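PDB 3BS0: TodX, which transports toluene across the outer membrane of Pseudomonas putida, an early step in the breakdown of aromatic hydrocarbons. Local coordinates for residues 19-23 with 295-299; 11-15 with 392-396; 365-369 with 415-419; 333-339 with 352-358; 34-38 with 141-145. All blocks are in the same frame, centred on the assembly; numbering follows the deposited sequence.

Interactions 1, 2 and 5 tie residues 11-38 of the N-terminal hatch to the inner wall of the β-barrel. Their centres lie about 14 Å (1 to 2) and about 16 Å (1 to 5) apart. Interactions 1 and 2 meet where Ser13 OG probably hydrogen-bonds Thr19 O at 2.9 Å; interactions 1 and 5 touch through Tyr23 N and Thr36 CG2 at 3.3 Å. Interaction 4 is part of the wall itself, about 10 Å from interaction 1 between centres, with strands 293-302 and 333-343 side by side. Interaction 3 stands apart, about 34 Å from interaction 1 and about 44 Å from interaction 5 between centres. Its Leu367 side chain is about 4 Å from a bound C8E detergent.

Interaction 1: 19-23 with 295-299; sequences TSSSY and VAADI
An irregular loop, residues 19-23, lies against the regular strand 295-299. The closest backbone approach is 5.6 Å between the CA atoms of Thr19 and Asp298. Ala296 and Asp298 point their CB atoms toward the loop, while Ala297, between them, points away. Thr19 takes the t rotamer, which sets OG1 3.4 Å from Ala296 CB and 3.8 Å from Asp298 CB, so the hydroxyl nestles between the two inward side chains. Ser20 (phi/psi -172/1) turns its side chain away from the strand and Ser21 turns back toward it. In the p rotamer, Ser21 OG donates a 2.7 Å hydrogen bond to Asp298 OD2. The carboxylate reaches this position with chi1 of -141°, between the wells. Such contacts belong to the FadL fold, in which an N-terminal hatch plugs the barrel: here the loop following helix 11-15 is pinned to strand 293-302 of the wall by a buried hydroxyl-carboxylate pair. Ser22 is also p, its OG giving a weak 3.4 Å hydrogen bond to Ser21 OG, so a short relay of hydroxyls leads to the acid. Tyr23, with an extended backbone (-152/149) and chi1 of 73°, points its CB toward the strand. Its CE2 lies 3.9 Å from Ala296 CB in an oblique apolar contact; the ring packs on Ile12, and the side chain touches Ala286 of strand 280-288.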
# COMPACT_ATOMS: atom_id res chain seq x y z
N THR A 19 -11.01 5.34 -9.47
CA THR A 19 -11.76 6.59 -9.50
C THR A 19 -12.64 6.67 -8.25
O THR A 19 -13.08 5.65 -7.75
CB THR A 19 -12.62 6.67 -10.76
OG1 THR A 19 -13.32 7.91 -10.77
CG2 THR A 19 -13.62 5.53 -10.81
N SER A 20 -12.88 7.88 -7.73
CA SER A 20 -13.70 8.00 -6.52
C SER A 20 -14.08 9.42 -6.10
O SER A 20 -14.73 9.61 -5.08
CB SER A 20 -12.95 7.38 -5.33
OG SER A 20 -12.06 8.33 -4.74
N SER A 21 -13.69 10.43 -6.86
CA SER A 21 -13.98 11.81 -6.48
C SER A 21 -15.44 12.20 -6.27
O SER A 21 -15.72 13.09 -5.46
CB SER A 21 -13.36 12.77 -7.50
OG SER A 21 -13.92 12.57 -8.78
N SER A 22 -16.37 11.55 -6.95
CA SER A 22 -17.75 11.99 -6.76
C SER A 22 -18.90 11.07 -7.14
O SER A 22 -19.85 11.52 -7.79
CB SER A 22 -17.92 13.32 -7.47
OG SER A 22 -17.25 13.28 -8.72
N TYR A 23 -18.84 9.81 -6.73
CA TYR A 23 -19.93 8.87 -7.00
C TYR A 23 -19.94 7.80 -5.91
O TYR A 23 -18.89 7.47 -5.36
CB TYR A 23 -19.78 8.27 -8.40
CG TYR A 23 -18.68 7.25 -8.58
CD1 TYR A 23 -18.93 5.90 -8.42
CD2 TYR A 23 -17.40 7.64 -8.99
CE1 TYR A 23 -17.94 4.94 -8.65
CE2 TYR A 23 -16.39 6.71 -9.22
CZ TYR A 23 -16.67 5.35 -9.05
OH TYR A 23 -15.69 4.40 -9.26
N VAL A 295 -19.96 6.96 -16.47
CA VAL A 295 -18.51 7.04 -16.69
C VAL A 295 -17.86 8.04 -15.75
O VAL A 295 -18.39 9.12 -15.50
CB VAL A 295 -18.21 7.41 -18.16
CG1 VAL A 295 -16.69 7.53 -18.37
CG2 VAL A 295 -18.78 6.36 -19.08
N ALA A 296 -16.70 7.67 -15.21
CA ALA A 296 -15.98 8.53 -14.29
C ALA A 296 -14.51 8.74 -14.69
O ALA A 296 -13.86 7.82 -15.19
CB ALA A 296 -16.05 7.96 -12.87
N ALA A 297 -14.02 9.96 -14.44
CA ALA A 297 -12.64 10.37 -14.73
C ALA A 297 -12.10 11.12 -13.51
O ALA A 297 -12.78 11.99 -12.96
CB ALA A 297 -12.59 11.26 -15.95
N ASP A 298 -10.88 10.78 -13.10
CA ASP A 298 -10.29 11.40 -11.92
C ASP A 298 -8.81 11.71 -12.15
O ASP A 298 -8.14 11.03 -12.93
CB ASP A 298 -10.42 10.43 -10.74
CG ASP A 298 -10.75 11.13 -9.43
OD1 ASP A 298 -10.48 10.54 -8.36
OD2 ASP A 298 -11.29 12.26 -9.47
N ILE A 299 -8.31 12.74 -11.48
CA ILE A 299 -6.91 13.12 -11.57
C ILE A 299 -6.40 13.34 -10.15
O ILE A 299 -6.85 14.26 -9.44
CB ILE A 299 -6.72 14.42 -12.39
CG1 ILE A 299 -7.83 14.56 -13.43
CG2 ILE A 299 -5.37 14.37 -13.10
CD1 ILE A 299 -7.85 15.91 -14.14

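Interaction 2: 11-15 with 392-396; sequences AISRA and INLAI
Residues 11-15 form a single, weakly bonded helical turn of the hatch that plugs the barrel in the FadL family, and residues 392-396 are extended wall strand. The short axes come within 6.8 Å and run in roughly the same direction, crossing at 32°. The tightest backbone approach is 4.3 Å, between the CA atoms of Ala15 and Ala395. Within the turn, Ala15 N makes weak hydrogen bonds to Ala11 O (3.2 Å) and Ile12 O (3.3 Å). Small side chains allow this close approach. Asn393 and Ala395 point toward the turn, Leu394 away from it. Ala11 CB meets Asn393 CB at 3.3 Å; Asn393 is m, and its OD1 accepts a weak hydrogen bond from Arg351 NH1, two strands along the wall. Arg14 points its CB sideways; its guanidinium makes long, weak ion pairs with Glu7 and Asp51. The methyl of Ala395 rests against the turn: its CB lies 3.4 Å from Ala15 CB and 3.0 Å from Ala11 O.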
# COMPACT_ATOMS: atom_id res chain seq x y z
N ALA A 11 -14.57 -2.34 -3.47
CA ALA A 11 -14.73 -3.17 -4.65
C ALA A 11 -15.17 -2.37 -5.88
O ALA A 11 -14.75 -2.67 -6.99
CB ALA A 11 -15.72 -4.30 -4.36
N ILE A 12 -16.01 -1.36 -5.71
CA ILE A 12 -16.43 -0.58 -6.86
C ILE A 12 -15.41 0.49 -7.28
O ILE A 12 -15.20 0.72 -8.48
CB ILE A 12 -17.82 0.10 -6.64
CG1 ILE A 12 -17.92 1.35 -7.53
CG2 ILE A 12 -18.02 0.45 -5.18
CD1 ILE A 12 -19.32 1.63 -8.05
N SER A 13 -14.80 1.13 -6.30
CA SER A 13 -13.82 2.17 -6.56
C SER A 13 -12.57 1.59 -7.22
O SER A 13 -11.88 2.28 -7.97
CB SER A 13 -13.43 2.85 -5.24
OG SER A 13 -12.58 3.96 -5.46
N ARG A 14 -12.29 0.32 -6.95
CA ARG A 14 -11.12 -0.34 -7.50
C ARG A 14 -11.41 -1.03 -8.81
O ARG A 14 -10.51 -1.26 -9.61
CB ARG A 14 -10.57 -1.36 -6.53
CG ARG A 14 -9.35 -2.07 -7.08
CD ARG A 14 -8.55 -2.73 -5.99
NE ARG A 14 -8.64 -1.99 -4.74
CZ ARG A 14 -7.74 -2.05 -3.77
NH1 ARG A 14 -6.66 -2.81 -3.91
NH2 ARG A 14 -7.91 -1.35 -2.65
N ALA A 15 -12.67 -1.38 -9.02
CA ALA A 15 -13.04 -2.03 -10.26
C ALA A 15 -13.14 -0.93 -11.32
O ALA A 15 -13.13 -1.19 -12.53
CB ALA A 15 -14.37 -2.73 -10.09
N ILE A 392 -23.29 -7.60 -3.72
CA ILE A 392 -21.99 -8.25 -3.76
C ILE A 392 -21.24 -7.53 -4.86
O ILE A 392 -21.72 -7.47 -5.99
CB ILE A 392 -22.07 -9.74 -4.14
CG1 ILE A 392 -22.90 -10.49 -3.11
CG2 ILE A 392 -20.66 -10.33 -4.23
CD1 ILE A 392 -23.14 -11.95 -3.49
N ASN A 393 -20.07 -6.97 -4.53
CA ASN A 393 -19.24 -6.25 -5.49
C ASN A 393 -17.93 -7.00 -5.69
O ASN A 393 -17.33 -7.49 -4.73
CB ASN A 393 -18.90 -4.85 -4.98
CG ASN A 393 -20.13 -4.02 -4.66
OD1 ASN A 393 -20.63 -3.27 -5.48
ND2 ASN A 393 -20.60 -4.16 -3.43
N LEU A 394 -17.48 -7.09 -6.94
CA LEU A 394 -16.22 -7.74 -7.25
C LEU A 394 -15.36 -6.74 -7.99
O LEU A 394 -15.87 -5.80 -8.61
CB LEU A 394 -16.43 -8.97 -8.14
CG LEU A 394 -17.30 -10.13 -7.65
CD1 LEU A 394 -18.77 -9.81 -7.83
CD2 LEU A 394 -16.93 -11.38 -8.42
N ALA A 395 -14.05 -6.93 -7.93
CA ALA A 395 -13.12 -6.05 -8.62
C ALA A 395 -11.84 -6.84 -8.83
O ALA A 395 -11.50 -7.70 -8.03
CB ALA A 395 -12.85 -4.81 -7.80
N ILE A 396 -11.15 -6.56 -9.94
CA ILE A 396 -9.89 -7.24 -10.25
C ILE A 396 -9.03 -6.22 -10.97
O ILE A 396 -9.34 -5.83 -12.09
CB ILE A 396 -10.08 -8.47 -11.18
CG1 ILE A 396 -11.10 -9.45 -10.59
CG2 ILE A 396 -8.78 -9.21 -11.30
CD1 ILE A 396 -12.59 -9.03 -10.72

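Interaction 3: 365-369 with 415-419; sequences LILPV and MLRQS
Residues 365-369 form an irregular loop between strands 348-356 and 376-385, and they face the start of strand 417-433, where Leu416 is still in loop conformation and Arg417 to Ser419 are extended. Ile366, t at both chi1 and chi2, points its CB toward 415-419 and sets CD1 3.4 Å from Leu416 CB. Leu416 is m,t; its CD1 also lies 4.4 Å from Pro368 CD, so Leu416 touches both loop residues. Between them the backbone bends sharply: Ile366 at -146/-105 is followed by Leu367 at positive phi (66/82), which points Leu367 CB away from 415-419; its side chain lies about 4 Å from a bound C8E detergent.

Gln418 sets an amide against carbon. It extends along t,t with chi3 of 77°, bringing NE2 3.1 Å from Pro368 CA and 3.5 Å from Pro368 CB, and 4.3 Å from Ile366 CG1. The backbones stay well apart, with 7.6 Å between the CA atoms of Pro368 and Gln418, so side chains bridge the gap.

Polar ties run to other parts of the barrel: Pro368 O accepts a hydrogen bond from Tyr109 OH. Pro368 also touches Val59 of strand 44-60, so the loop lies against the wall of this FadL-family barrel by plain packing. It rests on Leu416 and Gln418, at the start of strand 417-433, by van der Waals contact, even where Gln418 offers a polar group.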
# COMPACT_ATOMS: atom_id res chain seq x y z
N LEU A 365 16.68 2.70 -6.91
CA LEU A 365 16.77 2.20 -8.28
C LEU A 365 16.26 0.75 -8.45
O LEU A 365 15.66 0.43 -9.48
CB LEU A 365 18.21 2.30 -8.79
CG LEU A 365 18.41 1.84 -10.22
CD1 LEU A 365 17.61 2.72 -11.17
CD2 LEU A 365 19.88 1.88 -10.56
N ILE A 366 16.51 -0.12 -7.47
CA ILE A 366 16.05 -1.50 -7.56
C ILE A 366 15.65 -2.12 -6.19
O ILE A 366 14.57 -1.80 -5.66
CB ILE A 366 17.10 -2.39 -8.28
CG1 ILE A 366 16.54 -3.81 -8.47
CG2 ILE A 366 18.44 -2.37 -7.52
CD1 ILE A 366 17.52 -4.85 -8.98
N LEU A 367 16.48 -3.01 -5.63
CA LEU A 367 16.21 -3.67 -4.33
C LEU A 367 15.00 -4.62 -4.36
O LEU A 367 13.91 -4.28 -3.94
CB LEU A 367 16.02 -2.60 -3.24
CG LEU A 367 16.12 -3.01 -1.77
CD1 LEU A 367 16.22 -1.77 -0.90
CD2 LEU A 367 14.91 -3.82 -1.37
N PRO A 368 15.20 -5.85 -4.83
CA PRO A 368 14.17 -6.89 -4.94
C PRO A 368 13.15 -7.12 -3.82
O PRO A 368 12.09 -7.70 -4.05
CB PRO A 368 14.99 -8.15 -5.24
CG PRO A 368 16.36 -7.82 -4.77
CD PRO A 368 16.51 -6.40 -5.18
N VAL A 369 13.45 -6.68 -2.61
CA VAL A 369 12.52 -6.90 -1.50
C VAL A 369 11.53 -5.74 -1.34
O VAL A 369 10.46 -5.93 -0.77
CB VAL A 369 13.30 -7.21 -0.20
CG1 VAL A 369 12.55 -6.77 1.02
CG2 VAL A 369 13.53 -8.67 -0.13
N MET A 415 24.61 -6.62 -10.82
CA MET A 415 24.02 -5.83 -11.90
C MET A 415 22.78 -6.68 -12.14
O MET A 415 22.86 -7.76 -12.73
CB MET A 415 24.92 -5.85 -13.13
CG MET A 415 24.24 -5.35 -14.39
SD MET A 415 25.07 -5.99 -15.87
CE MET A 415 26.53 -4.97 -15.91
N LEU A 416 21.64 -6.21 -11.65
CA LEU A 416 20.40 -6.96 -11.74
C LEU A 416 19.36 -6.43 -12.70
O LEU A 416 19.45 -5.31 -13.18
CB LEU A 416 19.75 -7.00 -10.36
CG LEU A 416 20.53 -7.60 -9.20
CD1 LEU A 416 19.81 -7.30 -7.91
CD2 LEU A 416 20.69 -9.09 -9.41
N ARG A 417 18.37 -7.28 -12.98
CA ARG A 417 17.26 -6.88 -13.82
C ARG A 417 16.03 -7.48 -13.18
O ARG A 417 16.06 -8.60 -12.69
CB ARG A 417 17.44 -7.30 -15.29
CG ARG A 417 17.58 -8.75 -15.60
CD ARG A 417 18.04 -8.92 -17.06
NE ARG A 417 18.24 -10.32 -17.41
CZ ARG A 417 17.27 -11.16 -17.76
NH1 ARG A 417 16.02 -10.73 -17.84
NH2 ARG A 417 17.55 -12.42 -18.00
N GLN A 418 14.96 -6.69 -13.14
CA GLN A 418 13.73 -7.11 -12.50
C GLN A 418 12.52 -6.94 -13.39
O GLN A 418 12.47 -6.03 -14.22
CB GLN A 418 13.53 -6.30 -11.22
CG GLN A 418 12.62 -6.93 -10.17
CD GLN A 418 12.58 -6.11 -8.88
OE1 GLN A 418 11.91 -5.07 -8.80
NE2 GLN A 418 13.32 -6.56 -7.87
N SER A 419 11.55 -7.83 -13.21
CA SER A 419 10.30 -7.80 -13.96
C SER A 419 9.22 -7.94 -12.90
O SER A 419 9.24 -8.87 -12.09
CB SER A 419 10.25 -8.96 -14.96
OG SER A 419 10.66 -10.18 -14.37

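Interaction 4: 333-339 with 352-358; sequences ITVASIG and AGYSYAQ
Two neighbouring strands of the barrel wall, 333-339 and 352-356, run antiparallel at 170° with their axes 4.6 Å apart. Ala336 with Tyr356 and Ile338 with Tyr354 are hydrogen-bonded pairs: Ala336 N donates to Tyr356 O at 3.0 Å, Ile338 N to Tyr354 O at 3.1 Å and Tyr354 N to Ile338 O at 3.0 Å, while Tyr356 N to Ala336 O, 2.9 Å, is weak. Ser337 with Ser355 and Gly339 with Gly353 are the non-hydrogen-bonded pairs. The glycines put a flat patch in the sheet, their CA atoms 4.2 Å apart, where a CB on Gly353 would run into Ile338 O. The face of the tyrosines is bumpier. There the branched Ile338 packs its CG2 4.1 Å from Tyr354 CB, whereas the small Ala336 makes a low spot beside Tyr356, CB to CB at 4.4 Å, and the end of Tyr356 leads away from 333-339. On the serine side, Val335 slants across the pairing to put CG1 3.3 Å from Ser355 OG. Past Tyr356 the regular bonding ends, and the t,t arm of Ile333 spans the gap to bring CD1 3.9 Å from Ala357 CB. Up-and-down hairpins like this build the FadL-family barrel. Strand 293-302 flanks it through backbone bonds such as Ser337 with Asp298, Arg376 of the neighbouring strand 376-385 makes a cation-pi contact with Tyr356, and Ser337 OG hydrogen-bonds Gly17 O of the hatch.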
# COMPACT_ATOMS: atom_id res chain seq x y z
N ILE A 333 3.76 12.75 -7.50
CA ILE A 333 3.26 11.86 -8.56
C ILE A 333 1.87 12.29 -9.02
O ILE A 333 1.13 12.94 -8.28
CB ILE A 333 3.20 10.38 -8.09
CG1 ILE A 333 2.55 9.52 -9.18
CG2 ILE A 333 2.43 10.27 -6.79
CD1 ILE A 333 2.24 8.10 -8.76
N THR A 334 1.51 11.92 -10.24
CA THR A 334 0.20 12.27 -10.76
C THR A 334 -0.52 11.06 -11.35
O THR A 334 0.03 10.32 -12.16
CB THR A 334 0.33 13.37 -11.83
OG1 THR A 334 0.93 14.52 -11.25
CG2 THR A 334 -1.04 13.74 -12.38
N VAL A 335 -1.76 10.88 -10.93
CA VAL A 335 -2.56 9.76 -11.38
C VAL A 335 -3.81 10.19 -12.16
O VAL A 335 -4.55 11.08 -11.73
CB VAL A 335 -2.98 8.91 -10.18
CG1 VAL A 335 -3.26 7.48 -10.63
CG2 VAL A 335 -1.91 8.96 -9.11
N ALA A 336 -4.02 9.56 -13.31
CA ALA A 336 -5.17 9.84 -14.17
C ALA A 336 -6.00 8.56 -14.30
O ALA A 336 -5.51 7.55 -14.82
CB ALA A 336 -4.70 10.30 -15.55
N SER A 337 -7.24 8.61 -13.85
CA SER A 337 -8.12 7.45 -13.87
C SER A 337 -9.48 7.65 -14.54
O SER A 337 -10.07 8.73 -14.47
CB SER A 337 -8.34 6.96 -12.43
OG SER A 337 -9.37 6.00 -12.36
N ILE A 338 -9.97 6.60 -15.19
CA ILE A 338 -11.26 6.62 -15.85
C ILE A 338 -11.98 5.31 -15.55
O ILE A 338 -11.36 4.23 -15.53
CB ILE A 338 -11.14 6.79 -17.39
CG1 ILE A 338 -12.53 6.69 -18.03
CG2 ILE A 338 -10.20 5.72 -17.96
CD1 ILE A 338 -12.54 6.68 -19.54
N GLY A 339 -13.29 5.38 -15.31
CA GLY A 339 -14.05 4.18 -15.00
C GLY A 339 -15.45 4.08 -15.56
O GLY A 339 -16.16 5.08 -15.71
N ALA A 352 -15.50 -1.46 -15.25
CA ALA A 352 -14.18 -1.63 -15.84
C ALA A 352 -13.48 -0.27 -15.88
O ALA A 352 -14.14 0.77 -15.91
CB ALA A 352 -14.29 -2.22 -17.26
N GLY A 353 -12.15 -0.27 -15.86
CA GLY A 353 -11.45 1.00 -15.88
C GLY A 353 -9.96 0.93 -16.17
O GLY A 353 -9.41 -0.14 -16.47
N TYR A 354 -9.31 2.08 -16.05
CA TYR A 354 -7.88 2.20 -16.31
C TYR A 354 -7.26 3.33 -15.50
O TYR A 354 -7.88 4.37 -15.30
CB TYR A 354 -7.65 2.46 -17.80
CG TYR A 354 -6.21 2.75 -18.16
CD1 TYR A 354 -5.24 1.75 -18.08
CD2 TYR A 354 -5.82 4.02 -18.60
CE1 TYR A 354 -3.91 2.00 -18.44
CE2 TYR A 354 -4.50 4.29 -18.96
CZ TYR A 354 -3.55 3.27 -18.88
OH TYR A 354 -2.24 3.51 -19.24
N SER A 355 -6.02 3.12 -15.04
CA SER A 355 -5.31 4.15 -14.28
C SER A 355 -3.92 4.38 -14.88
O SER A 355 -3.33 3.47 -15.48
CB SER A 355 -5.18 3.75 -12.82
OG SER A 355 -4.63 4.82 -12.07
N TYR A 356 -3.39 5.58 -14.71
CA TYR A 356 -2.08 5.93 -15.25
C TYR A 356 -1.28 6.75 -14.27
O TYR A 356 -1.68 7.85 -13.88
CB TYR A 356 -2.28 6.73 -16.55
CG TYR A 356 -1.08 6.79 -17.46
CD1 TYR A 356 -1.23 7.23 -18.78
CD2 TYR A 356 0.19 6.42 -17.03
CE1 TYR A 356 -0.14 7.28 -19.65
CE2 TYR A 356 1.29 6.47 -17.89
CZ TYR A 356 1.11 6.91 -19.20
OH TYR A 356 2.18 6.95 -20.08
N ALA A 357 -0.13 6.22 -13.86
CA ALA A 357 0.75 6.89 -12.91
C ALA A 357 1.97 7.46 -13.63
O ALA A 357 2.13 7.28 -14.84
CB ALA A 357 1.20 5.90 -11.84
N GLN A 358 2.82 8.14 -12.88
CA GLN A 358 4.03 8.74 -13.44
C GLN A 358 4.96 9.24 -12.34
O GLN A 358 4.72 10.28 -11.74
CB GLN A 358 3.66 9.91 -14.36
CG GLN A 358 4.53 10.01 -15.61
CD GLN A 358 4.05 11.09 -16.57
OE1 GLN A 358 4.31 11.02 -17.78
NE2 GLN A 358 3.35 12.09 -16.03

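Interaction 5: 34-38 with 141-145; sequences PATLS and FSYQA
Residues 34-38 wind as a 3-10 segment, held by Leu37 N to Pro34 O at 3.0 Å, and lie against the last residues of strand 129-143. The backbones come to 5.5 Å between the CA atoms of Ala35 and Ser142, and to 6.3 Å between those of Ser38 and Gln144. Ser142, at chi1 t, turns its hydroxyl into the 3-10 turn and is the polar centre of the contact. Ser142 OG hydrogen-bonds Phe151 O; Pro34 O, the carbonyl that already receives Leu37 N, lies 3.1 Å from the same OG and competes for that single proton. A weak 3.3 Å hydrogen bond links Ser142 OG with Ser38 OG, the latter placed by an m rotamer (-83°). Two further groups of the segment are bonded to Asn33: Thr36 OG1 hydrogen-bonds Asn33 O, and Ala35 N makes a weak bond to Asn33 OD1. After the strand, Gln144 (-92/78) is the centre of an inverse gamma turn with a weak Ala145 N to Tyr143 O bond of 3.1 Å, and its side chain brings OE1 3.5 Å from Ser38 CB. Apolar contact is slight, with Leu37 CB 4.2 Å from Ser142 CB; Pro34 CB also lies 4.1 Å from Phe141 O. A short N-terminal segment bound inside the barrel, just ahead of wall strand 44-60, is typical of the FadL-family hatch.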
# COMPACT_ATOMS: atom_id res chain seq x y z
N PRO A 34 -15.17 10.94 1.62
CA PRO A 34 -16.35 10.76 2.46
C PRO A 34 -17.58 11.57 2.07
O PRO A 34 -18.69 11.26 2.49
CB PRO A 34 -15.84 11.12 3.86
CG PRO A 34 -14.73 12.06 3.59
CD PRO A 34 -14.03 11.41 2.43
N ALA A 35 -17.38 12.62 1.26
CA ALA A 35 -18.49 13.45 0.83
C ALA A 35 -19.40 12.67 -0.09
O ALA A 35 -20.53 13.08 -0.34
CB ALA A 35 -17.99 14.68 0.13
N THR A 36 -18.90 11.54 -0.60
CA THR A 36 -19.71 10.73 -1.49
C THR A 36 -20.67 9.83 -0.72
O THR A 36 -21.54 9.20 -1.31
CB THR A 36 -18.86 9.82 -2.41
OG1 THR A 36 -17.84 9.18 -1.63
CG2 THR A 36 -18.26 10.61 -3.56
N LEU A 37 -20.51 9.76 0.60
CA LEU A 37 -21.37 8.90 1.39
C LEU A 37 -22.82 9.39 1.37
O LEU A 37 -23.75 8.63 1.68
CB LEU A 37 -20.88 8.79 2.83
CG LEU A 37 -19.55 8.06 3.06
CD1 LEU A 37 -19.22 8.14 4.54
CD2 LEU A 37 -19.62 6.60 2.58
N SER A 38 -23.01 10.65 1.00
CA SER A 38 -24.36 11.20 0.96
C SER A 38 -25.12 10.68 -0.25
O SER A 38 -26.34 10.88 -0.36
CB SER A 38 -24.32 12.72 0.96
OG SER A 38 -24.20 13.21 2.28
N PHE A 141 -17.73 11.55 8.91
CA PHE A 141 -19.11 11.99 8.75
C PHE A 141 -19.30 12.59 7.37
O PHE A 141 -18.35 12.75 6.60
CB PHE A 141 -19.44 13.04 9.79
CG PHE A 141 -18.78 14.37 9.55
CD1 PHE A 141 -19.30 15.26 8.61
CD2 PHE A 141 -17.62 14.71 10.22
CE1 PHE A 141 -18.67 16.47 8.35
CE2 PHE A 141 -16.99 15.92 9.96
CZ PHE A 141 -17.51 16.80 9.03
N SER A 142 -20.54 12.95 7.07
CA SER A 142 -20.87 13.56 5.80
C SER A 142 -22.18 14.33 5.97
O SER A 142 -23.12 13.83 6.58
CB SER A 142 -21.03 12.48 4.73
OG SER A 142 -21.07 13.07 3.44
N TYR A 143 -22.21 15.54 5.43
CA TYR A 143 -23.39 16.39 5.52
C TYR A 143 -23.85 16.83 4.14
O TYR A 143 -23.05 17.29 3.33
CB TYR A 143 -23.10 17.63 6.38
CG TYR A 143 -24.33 18.47 6.64
CD1 TYR A 143 -25.44 17.92 7.28
CD2 TYR A 143 -24.41 19.80 6.24
CE1 TYR A 143 -26.60 18.67 7.52
CE2 TYR A 143 -25.57 20.57 6.46
CZ TYR A 143 -26.66 19.99 7.10
OH TYR A 143 -27.82 20.71 7.31
N GLN A 144 -25.13 16.67 3.88
CA GLN A 144 -25.71 17.10 2.62
C GLN A 144 -26.18 18.51 2.95
O GLN A 144 -27.36 18.75 3.19
CB GLN A 144 -26.91 16.20 2.25
CG GLN A 144 -27.56 16.52 0.93
CD GLN A 144 -26.96 15.74 -0.23
OE1 GLN A 144 -27.02 14.51 -0.26
NE2 GLN A 144 -26.39 16.46 -1.19
N ALA A 145 -25.23 19.44 2.98
CA ALA A 145 -25.49 20.83 3.31
C ALA A 145 -26.54 21.54 2.48
O ALA A 145 -27.18 22.48 2.97
CB ALA A 145 -24.19 21.63 3.28